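Local coordinates for RNA-binding protein Lsm (Halobacterium salinarum R1, PDB 6TFL) that probably binds RNA as a ring of seven identical Lsm subunits, with uridine held in the ring's binding pockets and calcium ions bound as well, at residues Thr18-Leu23 and Glu28-Leu33; Met40-Glu45 and Thr50-Asp55. All blocks are in the same frame, centred on the assembly; numbering follows the deposited sequence.

Both contacts belong to the small bent beta barrel of the Lsm (Sm) fold, and their centres lie about 9 Å apart. Both segments of contact 1 (18-23 with 28-33) precede those of contact 2 (40-45 with 50-55) along the chain. Each is an antiparallel hairpin. They meet where the chain turns at Gly-31 and enters strand 32-36, the neighbour of strand 42-45 in the second sheet. Val-32 N lies 2.7 Å from Glu-45 O there, a probable hydrogen bond, and Ile-44 packs on Gly-31 and Val-19. Contact 1 belongs to the first sheet and runs into the second, while contact 2 holds most of the uridine pocket. Both contacts touch a neighbouring subunit.

Contact 1 of 2, residues Thr18-Leu23 and Glu28-Leu33; sequences TVTVRL and EFTGVL
Val-21 and Phe-29 exchange two backbone hydrogen bonds in the beta hairpin of strands 18-23 and 28-30. Val-21 N donates to Phe-29 O at 2.9 Å, nearly straight at 172°, and Phe-29 N donates to Val-21 O at 2.8 Å. Val-19 and Gly-31 form the next such pair, with Val-19 N to Gly-31 O at 2.9 Å and a longer return bond. Between these pairs Thr-20 and Thr-30 stand opposite each other as a non-hydrogen-bonded pair. Their side chains are hydrogen-bonded instead: Thr-20 OG1 to Thr-30 OG1 at 2.9 Å, and either could be the donor. Both hydroxyls sit beside their own backbone N (chi1 -64° and -61°), which brings them together on the face they share with Glu-28 and Arg-22. Thr-20 CG2 also meets Glu-28 OE1 at 3.7 Å. Glu-28 CG lies against the aliphatic start of Arg-22, but the charged ends stay apart. Arg-22 bends away at chi3 and packs on Phe-29 of a neighbouring subunit.

Val-19, Val-21 and Phe-29 share the other face. Leu-23 CD1 reaches Phe-29 CE1 at 3.5 Å, approaching the ring obliquely. Gly-31, nearly fully extended, marks the corner where the chain passes between sheets, a sharp bend characteristic of the Sm-type barrel. Beyond it, Leu-33 CB touches Val-19 CG2 at 4.0 Å.

Strand 18-23 is the middle strand of its sheet, between 28-30 and 57-61, and bonds to the latter through Thr-20 and Arg-22. Val-19, Val-21 and Leu-33 face strand 42-45, while Phe-29 and Leu-23 pack on Ile-52 of strand 49-52.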
# COMPACT_ATOMS: atom_id res chain seq x y z
N THR A 18 25.13 -17.11 -1.97
CA THR A 18 24.39 -17.20 -0.73
C THR A 18 24.07 -15.81 -0.20
O THR A 18 24.88 -14.89 -0.30
CB THR A 18 25.19 -18.01 0.30
OG1 THR A 18 25.33 -19.34 -0.20
CG2 THR A 18 24.45 -18.08 1.62
N VAL A 19 22.84 -15.66 0.33
CA VAL A 19 22.32 -14.38 0.82
C VAL A 19 21.49 -14.66 2.05
O VAL A 19 21.03 -15.78 2.28
CB VAL A 19 21.45 -13.63 -0.23
CG1 VAL A 19 22.23 -13.35 -1.52
CG2 VAL A 19 20.17 -14.40 -0.52
N THR A 20 21.30 -13.62 2.86
CA THR A 20 20.37 -13.69 3.99
C THR A 20 19.29 -12.63 3.80
O THR A 20 19.59 -11.46 3.55
CB THR A 20 21.07 -13.52 5.33
OG1 THR A 20 21.96 -14.61 5.51
CG2 THR A 20 20.07 -13.54 6.47
N VAL A 21 18.04 -13.07 3.88
CA VAL A 21 16.87 -12.22 3.77
C VAL A 21 16.21 -12.15 5.13
O VAL A 21 15.92 -13.19 5.74
CB VAL A 21 15.89 -12.77 2.72
CG1 VAL A 21 14.71 -11.82 2.56
CG2 VAL A 21 16.61 -12.97 1.41
N ARG A 22 15.96 -10.94 5.61
CA ARG A 22 15.31 -10.73 6.89
C ARG A 22 13.93 -10.12 6.66
O ARG A 22 13.80 -9.13 5.94
CB ARG A 22 16.17 -9.84 7.79
CG ARG A 22 15.54 -9.48 9.14
CD ARG A 22 16.51 -8.64 9.99
NE ARG A 22 16.06 -7.25 10.17
CZ ARG A 22 16.85 -6.19 10.07
NH1 ARG A 22 18.14 -6.37 9.77
NH2 ARG A 22 16.37 -4.96 10.26
N LEU A 23 12.92 -10.72 7.28
CA LEU A 23 11.53 -10.32 7.09
C LEU A 23 11.04 -9.40 8.20
O LEU A 23 11.62 -9.33 9.28
CB LEU A 23 10.62 -11.55 6.98
CG LEU A 23 11.04 -12.49 5.86
CD1 LEU A 23 9.94 -13.50 5.60
CD2 LEU A 23 11.36 -11.70 4.60
N GLU A 28 14.54 -14.94 9.45
CA GLU A 28 15.64 -14.83 8.50
C GLU A 28 15.71 -16.10 7.68
O GLU A 28 15.46 -17.20 8.18
CB GLU A 28 17.00 -14.62 9.20
CG GLU A 28 17.14 -13.27 9.88
CD GLU A 28 18.57 -12.95 10.31
OE1 GLU A 28 19.47 -13.82 10.15
OE2 GLU A 28 18.78 -11.82 10.80
N PHE A 29 16.07 -15.95 6.41
CA PHE A 29 16.19 -17.08 5.49
C PHE A 29 17.54 -16.97 4.81
O PHE A 29 17.82 -15.96 4.15
CB PHE A 29 15.06 -17.08 4.47
CG PHE A 29 13.70 -17.26 5.07
CD1 PHE A 29 13.08 -16.21 5.73
CD2 PHE A 29 13.06 -18.49 4.99
CE1 PHE A 29 11.84 -16.39 6.30
CE2 PHE A 29 11.81 -18.66 5.55
CZ PHE A 29 11.20 -17.61 6.20
N THR A 30 18.37 -17.99 4.97
CA THR A 30 19.68 -18.03 4.34
C THR A 30 19.70 -19.15 3.32
O THR A 30 19.28 -20.27 3.62
CB THR A 30 20.79 -18.21 5.38
OG1 THR A 30 20.74 -17.11 6.29
CG2 THR A 30 22.15 -18.21 4.73
N GLY A 31 20.19 -18.84 2.13
CA GLY A 31 20.27 -19.82 1.07
C GLY A 31 20.79 -19.13 -0.17
O GLY A 31 21.14 -17.95 -0.17
N VAL A 32 20.84 -19.90 -1.25
CA VAL A 32 21.33 -19.39 -2.52
C VAL A 32 20.21 -18.63 -3.20
O VAL A 32 19.10 -19.15 -3.37
CB VAL A 32 21.85 -20.54 -3.40
CG1 VAL A 32 22.20 -20.04 -4.79
CG2 VAL A 32 23.05 -21.18 -2.76
N LEU A 33 20.49 -17.39 -3.62
CA LEU A 33 19.53 -16.63 -4.40
C LEU A 33 19.50 -17.18 -5.83
O LEU A 33 20.52 -17.13 -6.54
CB LEU A 33 19.89 -15.15 -4.39
CG LEU A 33 19.01 -14.25 -5.26
CD1 LEU A 33 17.70 -13.97 -4.54
CD2 LEU A 33 19.74 -12.95 -5.62

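Contact 2 of 2, residues Met40-Glu45 and Thr50-Asp55. With URI (uridine), chain Q; URI (uridine), chain B.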
# COMPACT_ATOMS: atom_id res chain seq x y z
N MET A 40 10.93 -7.23 -5.79
CA MET A 40 11.85 -7.83 -4.83
C MET A 40 11.26 -9.08 -4.17
O MET A 40 11.67 -9.43 -3.06
CB MET A 40 12.31 -6.83 -3.75
CG MET A 40 13.80 -6.88 -3.49
SD MET A 40 14.38 -5.78 -2.16
CE MET A 40 14.71 -4.29 -3.11
N ASN A 41 10.32 -9.75 -4.83
CA ASN A 41 10.12 -11.17 -4.55
C ASN A 41 11.44 -11.87 -4.83
O ASN A 41 12.10 -11.57 -5.83
CB ASN A 41 9.03 -11.78 -5.43
CG ASN A 41 7.70 -11.04 -5.37
OD1 ASN A 41 7.35 -10.40 -4.37
ND2 ASN A 41 6.92 -11.16 -6.44
N VAL A 42 11.86 -12.77 -3.94
CA VAL A 42 13.09 -13.52 -4.15
C VAL A 42 12.77 -15.01 -4.04
O VAL A 42 11.80 -15.42 -3.39
CB VAL A 42 14.21 -13.12 -3.16
CG1 VAL A 42 14.64 -11.68 -3.36
CG2 VAL A 42 13.79 -13.34 -1.70
N VAL A 43 13.60 -15.82 -4.70
CA VAL A 43 13.63 -17.26 -4.52
C VAL A 43 14.94 -17.63 -3.83
O VAL A 43 16.02 -17.30 -4.33
CB VAL A 43 13.47 -18.00 -5.86
CG1 VAL A 43 13.24 -19.49 -5.62
CG2 VAL A 43 12.35 -17.39 -6.69
N ILE A 44 14.84 -18.32 -2.69
CA ILE A 44 15.99 -18.70 -1.88
C ILE A 44 16.01 -20.22 -1.79
O ILE A 44 15.01 -20.84 -1.40
CB ILE A 44 15.93 -18.08 -0.47
CG1 ILE A 44 15.76 -16.57 -0.52
CG2 ILE A 44 17.16 -18.42 0.31
CD1 ILE A 44 16.90 -15.86 -1.19
N GLU A 45 17.16 -20.83 -2.12
CA GLU A 45 17.33 -22.28 -2.08
C GLU A 45 18.50 -22.63 -1.17
O GLU A 45 19.66 -22.36 -1.50
CB GLU A 45 17.55 -22.85 -3.48
CG GLU A 45 16.39 -22.55 -4.43
CD GLU A 45 16.46 -23.33 -5.74
OE1 GLU A 45 15.65 -23.02 -6.66
OE2 GLU A 45 17.31 -24.24 -5.86
N THR A 50 12.30 -21.54 -1.10
CA THR A 50 11.36 -20.61 -0.49
C THR A 50 11.15 -19.42 -1.41
O THR A 50 12.09 -18.68 -1.71
CB THR A 50 11.87 -20.14 0.87
OG1 THR A 50 12.14 -21.28 1.69
CG2 THR A 50 10.83 -19.25 1.55
N ILE A 51 9.92 -19.25 -1.89
CA ILE A 51 9.53 -18.01 -2.55
C ILE A 51 9.12 -17.03 -1.46
O ILE A 51 8.23 -17.32 -0.65
CB ILE A 51 8.38 -18.23 -3.55
CG1 ILE A 51 8.72 -19.36 -4.52
CG2 ILE A 51 8.07 -16.94 -4.31
CD1 ILE A 51 7.54 -19.78 -5.35
N ILE A 52 9.78 -15.88 -1.42
CA ILE A 52 9.49 -14.84 -0.44
C ILE A 52 8.86 -13.67 -1.17
O ILE A 52 9.44 -13.13 -2.12
CB ILE A 52 10.75 -14.40 0.32
CG1 ILE A 52 11.41 -15.59 1.03
CG2 ILE A 52 10.41 -13.30 1.31
CD1 ILE A 52 12.74 -15.25 1.73
N ARG A 53 7.67 -13.26 -0.74
CA ARG A 53 7.04 -12.10 -1.33
C ARG A 53 7.74 -10.84 -0.83
O ARG A 53 7.99 -10.69 0.37
CB ARG A 53 5.55 -12.07 -1.00
CG ARG A 53 4.71 -11.41 -2.09
CD ARG A 53 3.26 -11.30 -1.66
NE ARG A 53 2.44 -10.55 -2.61
CZ ARG A 53 1.96 -9.33 -2.38
NH1 ARG A 53 1.22 -8.71 -3.29
NH2 ARG A 53 2.22 -8.73 -1.22
N GLY A 54 8.07 -9.94 -1.77
CA GLY A 54 8.92 -8.81 -1.46
C GLY A 54 8.39 -7.90 -0.37
O GLY A 54 9.16 -7.33 0.41
N ASP A 55 7.06 -7.76 -0.28
CA ASP A 55 6.49 -6.84 0.69
C ASP A 55 6.88 -7.18 2.13
O ASP A 55 6.79 -6.31 2.99
CB ASP A 55 4.97 -6.80 0.55
CG ASP A 55 4.27 -8.01 1.16
OD1 ASP A 55 3.46 -7.82 2.10
OD2 ASP A 55 4.52 -9.16 0.70
N1 URI Q . 3.97 -6.91 -4.60
C2 URI Q . 4.80 -7.92 -4.15
N3 URI Q . 4.73 -9.09 -4.86
C4 URI Q . 3.94 -9.35 -5.95
C5 URI Q . 3.12 -8.25 -6.37
C6 URI Q . 3.17 -7.09 -5.70
O2 URI Q . 5.55 -7.79 -3.19
O4 URI Q . 4.02 -10.47 -6.47
C1' URI Q . 4.08 -5.65 -3.85
C2' URI Q . 5.02 -4.63 -4.48
C3' URI Q . 4.56 -3.35 -3.80
C4' URI Q . 3.04 -3.55 -3.71
O2' URI Q . 6.38 -4.97 -4.27
O3' URI Q . 5.11 -3.28 -2.48
O4' URI Q . 2.82 -4.99 -3.78
C5' URI Q . 2.26 -2.86 -4.81
O5' URI Q . 2.48 -1.44 -4.79
N1 URI B . -3.37 -6.96 -4.58
C2 URI B . -3.53 -8.30 -4.24
N3 URI B . -4.56 -8.94 -4.90
C4 URI B . -5.41 -8.39 -5.83
C5 URI B . -5.19 -7.01 -6.13
C6 URI B . -4.20 -6.35 -5.51
O2 URI B . -2.83 -8.88 -3.43
O4 URI B . -6.29 -9.10 -6.33
C1' URI B . -2.29 -6.21 -3.92
C2' URI B . -1.04 -6.06 -4.76
C3' URI B . -0.38 -4.86 -4.08
C4' URI B . -1.59 -3.98 -3.76
O2' URI B . -0.27 -7.24 -4.81
O3' URI B . 0.24 -5.26 -2.85
O4' URI B . -2.72 -4.89 -3.64
C5' URI B . -1.89 -2.93 -4.80
O5' URI B . -0.89 -1.91 -4.83
O HOH W 1 14.74 -21.70 1.24
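Asn-41 and Gly-54 close the open end of this Lsm-fold beta hairpin, at the uridine pocket. Asn-41 OD1 accepts Gly-54 N at 2.7 Å, almost straight at 170°, in the carbonyl plane on a lone pair. The same oxygen takes uridine N3 of chain Q at 3.0 Å. Asn-41 ND2 donates to O4 of that base, also at 3.0 Å, so one amide pairs with the N3-H and O4 of the uracil base. Asp-55 N adds a weak bond to O2.

Arg-53 lays its guanidinium over the base, with uridine C2 3.6 Å above its plane and over its centre. Its chain is extended from CG to NE, which carries the group along the base. Arg-53 NH1 also lies near the ribose of the second uridine, chain B, and bonds to His-39 O of a neighbouring subunit. Asp-55 OD2 forms a salt bridge with Arg-53 NH2, though its hydrogen bond is weak; it may help steady the guanidinium. Asn-41 ND2 also bonds to Asp-37 OD2, which probably helps set how the amide is turned.

Behind the pocket the strands pair closely. Val-42 with Ile-52 and Ile-44 with Thr-50 are hydrogen-bonded pairs, and Ile-52 N to Val-42 O is nearly straight at 177°. Val-42 CG2 lies 3.8 Å from Ile-52 CB, the two side chains side by side and facing the barrel core. Ile-51 and Ile-52 also pair with a strand of a neighbouring subunit, so the sheet continues around the ring. At the far end, one water bridges Ile-44 O, at 2.8 Å, and Thr-50 OG1.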